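Local coordinates for DNA polymerase (Bacillus phage phi29, PDB 2PY5), which replicates viral DNA from a protein primer by strand displacement, with high processivity and fidelity, and proofreads the growing strand with a 3'-5' exonuclease, at residues 11-16 / 58-63; 439-444 / 458-463; 221-226 / 394-399. The protein carries 2 engineered substitutions. All blocks are in the same frame, centred on the assembly; numbering follows the deposited sequence.

Interaction 1 (11-16 / 58-63). Engineered in segment 11-16: A12 (natural residue Asp). With nucleotides of chain A.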
# COMPACT_ATOMS: atom_id res chain seq x y z
N CYS F 11 18.54 9.10 7.96
CA CYS F 11 19.58 8.12 8.31
C CYS F 11 19.54 6.87 7.45
O CYS F 11 18.53 6.53 6.89
CB CYS F 11 19.38 7.71 9.76
SG CYS F 11 19.47 9.06 10.96
N ALA F 12 20.68 6.18 7.36
CA ALA F 12 20.73 4.89 6.67
C ALA F 12 21.87 4.05 7.23
O ALA F 12 22.85 4.59 7.76
CB ALA F 12 20.95 5.08 5.19
N PHE F 13 21.70 2.73 7.12
CA PHE F 13 22.79 1.78 7.38
C PHE F 13 23.10 0.97 6.13
O PHE F 13 22.20 0.67 5.32
CB PHE F 13 22.38 0.75 8.42
CG PHE F 13 22.12 1.29 9.82
CD1 PHE F 13 21.19 0.65 10.61
CD2 PHE F 13 22.82 2.37 10.34
CE1 PHE F 13 20.96 1.06 11.90
CE2 PHE F 13 22.59 2.79 11.62
CZ PHE F 13 21.64 2.13 12.41
N GLU F 14 24.36 0.59 5.97
CA GLU F 14 24.74 -0.51 5.08
C GLU F 14 25.17 -1.64 5.99
O GLU F 14 25.83 -1.42 7.02
CB GLU F 14 25.86 -0.13 4.11
CG GLU F 14 25.59 1.12 3.28
CD GLU F 14 24.41 0.99 2.31
OE1 GLU F 14 23.96 -0.14 2.00
OE2 GLU F 14 23.95 2.05 1.84
N THR F 15 24.80 -2.87 5.62
CA THR F 15 24.93 -4.00 6.53
C THR F 15 25.55 -5.21 5.83
O THR F 15 25.47 -5.35 4.62
CB THR F 15 23.56 -4.38 7.10
OG1 THR F 15 22.70 -4.77 6.03
CG2 THR F 15 22.91 -3.20 7.84
N THR F 16 26.21 -6.07 6.60
CA THR F 16 26.74 -7.29 6.06
C THR F 16 25.63 -8.31 5.85
O THR F 16 24.54 -8.18 6.44
CB THR F 16 27.83 -7.87 6.97
OG1 THR F 16 27.28 -8.22 8.23
CG2 THR F 16 28.94 -6.86 7.16
N LEU F 58 14.60 10.99 14.10
CA LEU F 58 15.38 10.34 13.05
C LEU F 58 14.45 9.57 12.17
O LEU F 58 13.42 9.06 12.62
CB LEU F 58 16.40 9.35 13.63
CG LEU F 58 17.31 9.81 14.75
CD1 LEU F 58 18.41 8.74 15.06
CD2 LEU F 58 17.88 11.21 14.51
N TYR F 59 14.83 9.47 10.91
CA TYR F 59 14.06 8.73 9.91
C TYR F 59 14.96 7.75 9.18
O TYR F 59 16.02 8.15 8.68
CB TYR F 59 13.48 9.71 8.88
CG TYR F 59 12.38 10.54 9.46
CD1 TYR F 59 12.66 11.70 10.19
CD2 TYR F 59 11.06 10.14 9.32
CE1 TYR F 59 11.64 12.45 10.75
CE2 TYR F 59 10.03 10.88 9.87
CZ TYR F 59 10.32 12.02 10.59
OH TYR F 59 9.29 12.76 11.14
N PHE F 60 14.54 6.49 9.12
CA PHE F 60 15.16 5.49 8.25
C PHE F 60 14.12 5.10 7.23
O PHE F 60 12.91 5.03 7.56
CB PHE F 60 15.60 4.23 9.02
CG PHE F 60 16.85 4.42 9.85
CD1 PHE F 60 16.79 5.01 11.11
CD2 PHE F 60 18.07 3.97 9.39
CE1 PHE F 60 17.92 5.16 11.87
CE2 PHE F 60 19.21 4.12 10.16
CZ PHE F 60 19.12 4.71 11.40
N HIS F 61 14.57 4.81 6.02
CA HIS F 61 13.66 4.31 4.98
C HIS F 61 13.51 2.80 5.11
O HIS F 61 14.48 2.04 4.93
CB HIS F 61 14.11 4.69 3.58
CG HIS F 61 12.97 4.86 2.63
ND1 HIS F 61 12.00 5.81 2.81
CD2 HIS F 61 12.63 4.19 1.50
CE1 HIS F 61 11.12 5.74 1.83
NE2 HIS F 61 11.47 4.75 1.03
N ASN F 62 12.28 2.36 5.37
CA ASN F 62 11.97 0.98 5.72
C ASN F 62 12.60 0.58 7.06
O ASN F 62 13.47 -0.29 7.16
CB ASN F 62 12.34 0.01 4.60
CG ASN F 62 11.75 -1.37 4.80
OD1 ASN F 62 10.63 -1.51 5.30
ND2 ASN F 62 12.49 -2.40 4.38
N LEU F 63 12.12 1.24 8.11
CA LEU F 63 12.54 1.02 9.47
C LEU F 63 12.52 -0.44 9.91
O LEU F 63 13.29 -0.82 10.78
CB LEU F 63 11.67 1.90 10.40
CG LEU F 63 12.02 1.86 11.88
CD1 LEU F 63 13.39 2.42 12.15
CD2 LEU F 63 10.94 2.55 12.72
P DT A 7 19.39 -0.50 1.01
OP1 DT A 7 20.16 0.74 1.16
OP2 DT A 7 18.97 -0.96 -0.34
O5' DT A 7 20.19 -1.74 1.63
C5' DT A 7 20.64 -1.72 2.98
C4' DT A 7 21.38 -3.02 3.24
O4' DT A 7 20.49 -4.13 3.00
C3' DT A 7 22.59 -3.30 2.34
O3' DT A 7 23.79 -2.69 2.81
C2' DT A 7 22.68 -4.82 2.45
C1' DT A 7 21.22 -5.25 2.52
N1 DT A 7 20.64 -5.70 1.21
C2 DT A 7 20.84 -7.01 0.85
O2 DT A 7 21.46 -7.80 1.53
N3 DT A 7 20.28 -7.37 -0.35
C4 DT A 7 19.56 -6.56 -1.20
O4 DT A 7 19.10 -7.00 -2.27
C5 DT A 7 19.39 -5.20 -0.77
C7 DT A 7 18.61 -4.24 -1.62
C6 DT A 7 19.93 -4.82 0.40
P DT A 6 13.99 0.59 -0.74
OP1 DT A 6 14.34 2.01 -0.68
OP2 DT A 6 14.22 -0.19 -1.96
O5' DT A 6 14.84 -0.20 0.37
C5' DT A 6 15.11 0.39 1.63
C4' DT A 6 15.78 -0.65 2.49
O4' DT A 6 14.90 -1.77 2.70
C3' DT A 6 17.02 -1.25 1.84
O3' DT A 6 18.16 -0.42 2.04
C2' DT A 6 17.12 -2.61 2.53
C1' DT A 6 15.67 -2.95 2.88
N1 DT A 6 15.06 -4.00 2.02
C2 DT A 6 14.33 -4.99 2.63
O2 DT A 6 14.17 -5.07 3.83
N3 DT A 6 13.81 -5.92 1.76
C4 DT A 6 13.92 -5.93 0.37
O4 DT A 6 13.40 -6.81 -0.31
C5 DT A 6 14.67 -4.84 -0.20
C7 DT A 6 14.86 -4.74 -1.67
C6 DT A 6 15.20 -3.93 0.65
P DT A 5 8.05 -1.35 -2.67
OP1 DT A 5 7.04 -0.27 -2.59
OP2 DT A 5 8.41 -1.95 -3.96
O5' DT A 5 9.40 -0.81 -1.96
C5' DT A 5 9.34 -0.01 -0.82
C4' DT A 5 10.35 -0.48 0.18
O4' DT A 5 9.92 -1.75 0.68
C3' DT A 5 11.74 -0.73 -0.36
O3' DT A 5 12.48 0.45 -0.23
C2' DT A 5 12.29 -1.83 0.54
C1' DT A 5 11.04 -2.50 1.06
N1 DT A 5 10.78 -3.84 0.52
C2 DT A 5 10.63 -4.86 1.41
O2 DT A 5 10.74 -4.71 2.62
N3 DT A 5 10.40 -6.07 0.82
C4 DT A 5 10.27 -6.33 -0.53
O4 DT A 5 10.05 -7.46 -0.94
C5 DT A 5 10.42 -5.21 -1.42
C7 DT A 5 10.30 -5.38 -2.90
C6 DT A 5 10.67 -4.01 -0.86
O HOH W 1 17.39 4.39 5.57
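Strands 8-15 and 57-60 are parallel neighbours in the 3'-5' exonuclease domain, and C11 and F60 meet where they diverge, with single-stranded DNA lying beyond. The pair illustrates how two neighbouring strands that diverge at their C-terminal ends can open a cleft inside a sheet. Before they separate, C11 N donates to Y59 O (2.8 Å), with the donor nearly along the C=O axis. One step further the backbones are too far apart for a direct bond, and a water fills in, donating to C11 O and accepting from H61 N.

The side chains close the gap in a short run of contacts. C11 CB sits over one face of the F60 ring, 3.5 Å from its centroid and 16° off the normal, a CH-pi contact, while SG lies oblique to the same ring, a sulfur-aromatic contact, and touches L58 CB (4.1 Å). F60 in turn sets its edge on F13: CE2 lies 3.7 Å above the centre of the F13 ring, with the planes at 55°, an edge-to-face pair.

Beyond these side chains both segments hold DNA. The terminal O3' of DT7 of chain A donates to E14 OE1 (2.7 Å) and accepts from T15 N (3.0 Å). On segment 58-63, N62 has CG anti to the backbone N (chi1 -167°), and its ND2 donates to O4' of DT6 of chain A (3.0 Å). A12 is an engineered residue at a position essential for exonucleolysis.

Helix 44-54 backs these side chains through F47, which meets F13 edge-to-face and touches C11; from helix 63-76, I70 and the engineered A66 reach F60, while strands 24-31 and 113-121 flank the pair.

Interaction 2 (439-444 / 458-463). With EDO (1,2-ethanediol), chain X.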
# COMPACT_ATOMS: atom_id res chain seq x y z
N TYR F 439 -17.75 -2.33 -8.04
CA TYR F 439 -18.92 -2.22 -8.91
C TYR F 439 -18.53 -1.60 -10.25
O TYR F 439 -18.94 -2.06 -11.31
CB TYR F 439 -20.00 -1.38 -8.21
CG TYR F 439 -21.21 -1.11 -9.04
CD1 TYR F 439 -22.27 -1.99 -9.04
CD2 TYR F 439 -21.30 0.03 -9.84
CE1 TYR F 439 -23.38 -1.76 -9.81
CE2 TYR F 439 -22.41 0.27 -10.61
CZ TYR F 439 -23.45 -0.62 -10.59
OH TYR F 439 -24.59 -0.41 -11.36
N THR F 440 -17.75 -0.52 -10.18
CA THR F 440 -17.33 0.16 -11.39
C THR F 440 -16.62 -0.77 -12.35
O THR F 440 -16.91 -0.80 -13.56
CB THR F 440 -16.41 1.32 -11.06
OG1 THR F 440 -17.13 2.25 -10.21
CG2 THR F 440 -15.94 2.02 -12.33
N THR F 441 -15.67 -1.54 -11.82
CA THR F 441 -14.85 -2.43 -12.64
C THR F 441 -15.61 -3.68 -13.11
O THR F 441 -15.58 -4.03 -14.28
CB THR F 441 -13.59 -2.77 -11.87
OG1 THR F 441 -12.83 -1.55 -11.74
CG2 THR F 441 -12.77 -3.89 -12.56
N ILE F 442 -16.32 -4.32 -12.19
CA ILE F 442 -17.09 -5.53 -12.51
C ILE F 442 -18.15 -5.24 -13.56
O ILE F 442 -18.34 -6.04 -14.50
CB ILE F 442 -17.71 -6.15 -11.25
CG1 ILE F 442 -16.61 -6.63 -10.32
CG2 ILE F 442 -18.68 -7.27 -11.63
CD1 ILE F 442 -17.08 -6.96 -8.91
N THR F 443 -18.86 -4.11 -13.44
CA THR F 443 -19.94 -3.83 -14.39
C THR F 443 -19.41 -3.56 -15.81
O THR F 443 -20.01 -4.00 -16.79
CB THR F 443 -20.86 -2.69 -13.91
OG1 THR F 443 -20.12 -1.49 -13.72
CG2 THR F 443 -21.56 -3.08 -12.62
N ALA F 444 -18.26 -2.88 -15.91
CA ALA F 444 -17.65 -2.64 -17.22
C ALA F 444 -17.14 -3.95 -17.81
O ALA F 444 -17.37 -4.24 -18.96
CB ALA F 444 -16.53 -1.62 -17.13
N ASP F 458 -8.74 -1.38 -10.95
CA ASP F 458 -9.21 -0.24 -11.74
C ASP F 458 -9.00 -0.47 -13.22
O ASP F 458 -9.14 0.44 -14.00
CB ASP F 458 -8.49 1.07 -11.32
CG ASP F 458 -6.98 0.98 -11.38
OD1 ASP F 458 -6.30 1.93 -10.91
OD2 ASP F 458 -6.47 -0.05 -11.87
N SER F 459 -8.69 -1.71 -13.62
CA SER F 459 -8.30 -1.94 -15.00
C SER F 459 -8.98 -3.16 -15.55
O SER F 459 -9.19 -4.14 -14.85
CB SER F 459 -6.79 -2.10 -15.11
OG SER F 459 -6.12 -0.95 -14.62
N ILE F 460 -9.36 -3.07 -16.82
CA ILE F 460 -9.89 -4.22 -17.54
C ILE F 460 -9.08 -4.43 -18.82
O ILE F 460 -8.72 -3.49 -19.52
CB ILE F 460 -11.40 -4.12 -17.87
CG1 ILE F 460 -11.72 -2.92 -18.77
CG2 ILE F 460 -12.20 -4.05 -16.55
CD1 ILE F 460 -13.21 -2.83 -19.15
N HIS F 461 -8.79 -5.69 -19.11
CA HIS F 461 -7.99 -6.08 -20.26
C HIS F 461 -8.90 -6.89 -21.18
O HIS F 461 -9.51 -7.87 -20.72
CB HIS F 461 -6.83 -6.98 -19.83
CG HIS F 461 -5.86 -6.34 -18.89
ND1 HIS F 461 -4.52 -6.66 -18.89
CD2 HIS F 461 -6.02 -5.43 -17.90
CE1 HIS F 461 -3.90 -5.97 -17.95
NE2 HIS F 461 -4.79 -5.21 -17.33
N LEU F 462 -8.96 -6.52 -22.46
CA LEU F 462 -9.85 -7.14 -23.45
C LEU F 462 -9.05 -7.69 -24.62
O LEU F 462 -8.02 -7.14 -24.99
CB LEU F 462 -10.81 -6.10 -24.02
CG LEU F 462 -11.69 -5.27 -23.08
CD1 LEU F 462 -12.64 -4.40 -23.91
CD2 LEU F 462 -12.45 -6.14 -22.11
N THR F 463 -9.58 -8.75 -25.24
CA THR F 463 -9.10 -9.14 -26.57
C THR F 463 -9.54 -8.09 -27.61
O THR F 463 -10.50 -7.35 -27.39
CB THR F 463 -9.63 -10.52 -26.98
OG1 THR F 463 -11.06 -10.49 -27.00
CG2 THR F 463 -9.15 -11.62 -26.03
C1 EDO X . -24.06 -5.75 -15.55
O1 EDO X . -25.00 -6.69 -16.08
C2 EDO X . -23.98 -4.51 -16.43
O2 EDO X . -22.68 -4.34 -17.03
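T441 and A444 of helix 427-447 lie against I460 of strand 459-463, joining a helix of the polymerase palm to the antiparallel sheet that carries the catalytic aspartates. The strand follows directly on the YCDTD motif, whose last residue, D458, is a ligand of the catalytic magnesium ion in metal-bound structures of this polymerase. The strand leading away from this metal-binding turn packs on the helix by methyl groups.

The apolar contacts are light. T441 CG2 meets I460 CG2 at 4.0 Å, the two side chains sliding past each other in opposite directions. One helical turn on, A444 CB meets I460 CD1 at 4.1 Å. The two branches of I460 thus divide the work: CG2 serves T441, while CG1, between the backbone N and the carbonyl carbon (chi1 61°), carries the CD1 that meets A444. W483 of strand 483-489 touches T441, A444 and I460 alike.

No hydrogen bond crosses between the segments, yet the polar end of T441 stays close to the motif: OG1 bonds to the carbonyl of T457 and lies 3.8 Å from D458 CA. D458 CB points away from the helix, and its carboxylate lies near D249, another ligand of the catalytic magnesium. In one of its two modelled conformers, S459 OG donates to D458 OD2 from above the carboxylate plane.

Within the helix, T443 folds back on the preceding turn. Its CG2 sits 3.6 Å above the centre of the Y439 ring, and T443 O accepts from O2 of a 1,2-ethanediol (2.7 Å). Y439 O is gripped twice, by T443 N at 3.0 Å and T443 OG1 at 2.7 Å, the donors arriving from opposite faces of the carbonyl plane.

Interaction 3 (221-226 / 394-399); sequences EVRYAY and ASNPDV. With nucleotides of chain C.
R223, on helix 216-223, reaches over to the loop 394-399 and joins it to a strand of DNA, a worked case of one guanidinium serving protein and nucleic acid together. Its CB points toward the loop, and CG continues anti to the backbone N (chi1 -180°).

Hydrogen bonds dominate. NH1 donates to A394 O at 2.8 Å, with the acceptor practically in the guanidinium plane, and also to OP1 of DT6 of chain C at 3.2 Å in an almost straight bond (172°). NH2 makes weak bonds to A394 O and S395 O. NH2 also forms a salt bridge with D219, from the preceding turn of the helix, which would favour a fixed rotation of the group. Next along the loop, the backbone N of N396 donates to OP1 of DT5 of chain C, 2.8 Å from N396 N to that OP1, so consecutive phosphates are held by the two segments.

Face contacts and apolar touches complete the join. N396 CA lies 3.4 Å above one face of the R223 guanidinium, toward its rim, and the amide of N396 is stacked on the guanidinium with the planes 20° apart. P397 CD comes within 3.4 Å of R223 NH2. A394 CB sits over one face of the Y226 ring, 3.6 Å from the centroid, a CH-pi contact, while the ring edge faces C4' of DT5 of chain C.

A water bridges Y226 OH and, weakly, A394 N.

Y226 begins the conserved YxGG/A motif between the exonuclease and polymerization domains. Its ring face, packed on A394 CB beside an arginine that grips the DNA backbone, fits the motif's known part in DNA binding and in coordinating synthesis with degradation.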
# COMPACT_ATOMS: atom_id res chain seq x y z
N GLU F 221 -18.84 -5.78 13.06
CA GLU F 221 -19.83 -6.21 12.05
C GLU F 221 -19.64 -5.51 10.72
O GLU F 221 -19.64 -6.13 9.66
CB GLU F 221 -21.27 -6.01 12.55
CG GLU F 221 -21.62 -6.86 13.75
CD GLU F 221 -23.10 -6.84 14.11
OE1 GLU F 221 -23.50 -7.66 14.96
OE2 GLU F 221 -23.87 -6.04 13.52
N VAL F 222 -19.47 -4.19 10.77
CA VAL F 222 -19.23 -3.42 9.56
C VAL F 222 -17.99 -3.98 8.83
O VAL F 222 -17.98 -4.13 7.62
CB VAL F 222 -19.07 -1.91 9.85
CG1 VAL F 222 -18.72 -1.12 8.59
CG2 VAL F 222 -20.37 -1.35 10.47
N ARG F 223 -16.94 -4.28 9.61
CA ARG F 223 -15.66 -4.68 9.06
C ARG F 223 -15.73 -6.01 8.31
O ARG F 223 -14.96 -6.23 7.38
CB ARG F 223 -14.62 -4.73 10.19
CG ARG F 223 -13.19 -5.14 9.78
CD ARG F 223 -12.21 -5.02 10.96
NE ARG F 223 -12.33 -3.68 11.51
CZ ARG F 223 -11.85 -2.59 10.95
NH1 ARG F 223 -11.05 -2.66 9.88
NH2 ARG F 223 -12.12 -1.42 11.50
N TYR F 224 -16.67 -6.87 8.69
CA TYR F 224 -16.86 -8.11 7.94
C TYR F 224 -17.16 -7.85 6.47
O TYR F 224 -16.93 -8.71 5.63
CB TYR F 224 -17.98 -8.98 8.52
CG TYR F 224 -17.79 -9.50 9.93
CD1 TYR F 224 -18.82 -9.45 10.83
CD2 TYR F 224 -16.58 -10.03 10.34
CE1 TYR F 224 -18.68 -9.93 12.12
CE2 TYR F 224 -16.42 -10.52 11.64
CZ TYR F 224 -17.47 -10.45 12.51
OH TYR F 224 -17.34 -10.94 13.82
N ALA F 225 -17.73 -6.67 6.17
CA ALA F 225 -18.09 -6.30 4.83
C ALA F 225 -16.99 -5.54 4.09
O ALA F 225 -17.21 -5.12 2.94
CB ALA F 225 -19.40 -5.43 4.87
N TYR F 226 -15.83 -5.32 4.73
CA TYR F 226 -14.74 -4.55 4.12
C TYR F 226 -13.87 -5.46 3.28
O TYR F 226 -13.32 -6.45 3.79
CB TYR F 226 -13.90 -3.86 5.19
CG TYR F 226 -12.86 -2.86 4.69
CD1 TYR F 226 -13.19 -1.88 3.80
CD2 TYR F 226 -11.55 -2.88 5.17
CE1 TYR F 226 -12.25 -0.97 3.34
CE2 TYR F 226 -10.61 -1.97 4.73
CZ TYR F 226 -10.99 -0.98 3.82
OH TYR F 226 -10.07 -0.05 3.36
N ALA F 394 -11.41 2.88 7.50
CA ALA F 394 -11.56 1.54 8.02
C ALA F 394 -10.40 1.07 8.92
O ALA F 394 -10.25 -0.11 9.15
CB ALA F 394 -11.78 0.57 6.86
N SER F 395 -9.66 2.01 9.48
CA SER F 395 -8.62 1.73 10.46
C SER F 395 -9.16 0.81 11.54
O SER F 395 -10.24 1.06 12.08
CB SER F 395 -8.16 3.03 11.11
OG SER F 395 -7.51 3.89 10.19
N ASN F 396 -8.41 -0.23 11.89
CA ASN F 396 -8.87 -1.21 12.83
C ASN F 396 -8.67 -0.67 14.24
O ASN F 396 -7.54 -0.31 14.62
CB ASN F 396 -8.07 -2.52 12.64
CG ASN F 396 -8.76 -3.74 13.23
OD1 ASN F 396 -8.87 -4.80 12.58
ND2 ASN F 396 -9.21 -3.63 14.44
N PRO F 397 -9.74 -0.62 15.04
CA PRO F 397 -9.63 -0.09 16.41
C PRO F 397 -8.77 -0.98 17.32
O PRO F 397 -8.34 -0.51 18.36
CB PRO F 397 -11.08 -0.03 16.88
CG PRO F 397 -11.78 -1.08 16.06
CD PRO F 397 -11.13 -1.03 14.73
N ASP F 398 -8.56 -2.24 16.96
CA ASP F 398 -7.61 -3.12 17.69
C ASP F 398 -6.18 -2.77 17.30
O ASP F 398 -5.73 -3.10 16.20
CB ASP F 398 -7.91 -4.58 17.38
CG ASP F 398 -7.05 -5.53 18.18
OD1 ASP F 398 -7.18 -6.77 17.96
OD2 ASP F 398 -6.24 -5.06 18.99
N VAL F 399 -5.48 -2.09 18.21
CA VAL F 399 -4.12 -1.64 17.96
C VAL F 399 -3.11 -2.39 18.80
O VAL F 399 -1.99 -1.93 19.00
CB VAL F 399 -3.95 -0.11 18.12
CG1 VAL F 399 -4.67 0.59 16.96
CG2 VAL F 399 -4.46 0.40 19.45
P DT C 6 -8.50 -5.24 8.69
OP1 DT C 6 -9.96 -5.47 8.68
OP2 DT C 6 -7.79 -4.68 9.88
O5' DT C 6 -7.75 -6.60 8.33
C5' DT C 6 -8.26 -7.48 7.34
C4' DT C 6 -7.39 -8.72 7.31
O4' DT C 6 -6.11 -8.34 6.72
C3' DT C 6 -7.08 -9.33 8.68
O3' DT C 6 -7.15 -10.77 8.66
C2' DT C 6 -5.67 -8.83 8.98
C1' DT C 6 -5.06 -8.73 7.59
N1 DT C 6 -3.92 -7.75 7.44
C2 DT C 6 -2.79 -8.16 6.75
O2 DT C 6 -2.68 -9.27 6.26
N3 DT C 6 -1.80 -7.21 6.65
C4 DT C 6 -1.81 -5.92 7.16
O4 DT C 6 -0.86 -5.15 7.02
C5 DT C 6 -3.02 -5.55 7.87
C7 DT C 6 -3.16 -4.19 8.48
C6 DT C 6 -4.00 -6.47 7.97
P DT C 5 -5.09 -0.68 9.83
OP1 DT C 5 -5.84 -0.89 11.07
OP2 DT C 5 -3.60 -0.89 9.85
O5' DT C 5 -5.69 -1.55 8.66
C5' DT C 5 -7.08 -1.42 8.39
C4' DT C 5 -7.38 -2.18 7.12
O4' DT C 5 -6.60 -1.66 6.03
C3' DT C 5 -7.04 -3.66 7.21
O3' DT C 5 -8.24 -4.35 7.39
C2' DT C 5 -6.37 -4.03 5.89
C1' DT C 5 -6.03 -2.69 5.25
N1 DT C 5 -4.55 -2.41 5.10
C2 DT C 5 -3.96 -2.70 3.89
O2 DT C 5 -4.57 -3.19 2.95
N3 DT C 5 -2.62 -2.39 3.83
C4 DT C 5 -1.83 -1.84 4.82
O4 DT C 5 -0.63 -1.60 4.67
C5 DT C 5 -2.50 -1.56 6.06
C7 DT C 5 -1.75 -0.95 7.22
C6 DT C 5 -3.81 -1.85 6.13
P DC C 4 -1.47 5.01 9.49
OP1 DC C 4 -0.81 4.52 8.26
OP2 DC C 4 -1.64 6.47 9.75
O5' DC C 4 -2.92 4.39 9.68
C5' DC C 4 -3.10 3.02 9.42
C4' DC C 4 -4.36 2.83 8.60
O4' DC C 4 -4.22 3.47 7.30
C3' DC C 4 -4.65 1.38 8.29
O3' DC C 4 -5.35 0.82 9.37
C2' DC C 4 -5.50 1.49 7.04
C1' DC C 4 -4.83 2.64 6.32
N1 DC C 4 -3.84 2.18 5.32
C2 DC C 4 -4.31 1.57 4.15
O2 DC C 4 -5.54 1.39 3.99
N3 DC C 4 -3.43 1.15 3.22
C4 DC C 4 -2.13 1.34 3.41
N4 DC C 4 -1.30 0.91 2.44
C5 DC C 4 -1.62 1.97 4.58
C6 DC C 4 -2.49 2.37 5.51
O HOH W 2 -11.20 2.45 4.57

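How the interactions relate
The three contacts mark three working parts of one chain. Interaction 1 comes first in sequence, inside the N-terminal exonuclease sheet; interaction 3 follows, tying the linking region that holds helix 216-223 to a loop of the polymerization region; interaction 2 comes last, in the palm. Interactions 1 and 2 lie on opposite sides of the chain's centre, their centres about 40 Å apart. Interaction 3 is about 32 Å from interaction 1 and 27 Å from interaction 2, between centres. Helix 427-447, which carries one side of interaction 2, also packs on V222 and R223. DNA is held both in the exonuclease region and where the linking and polymerization regions meet, consistent with the linking region's part in coordinating the two activities.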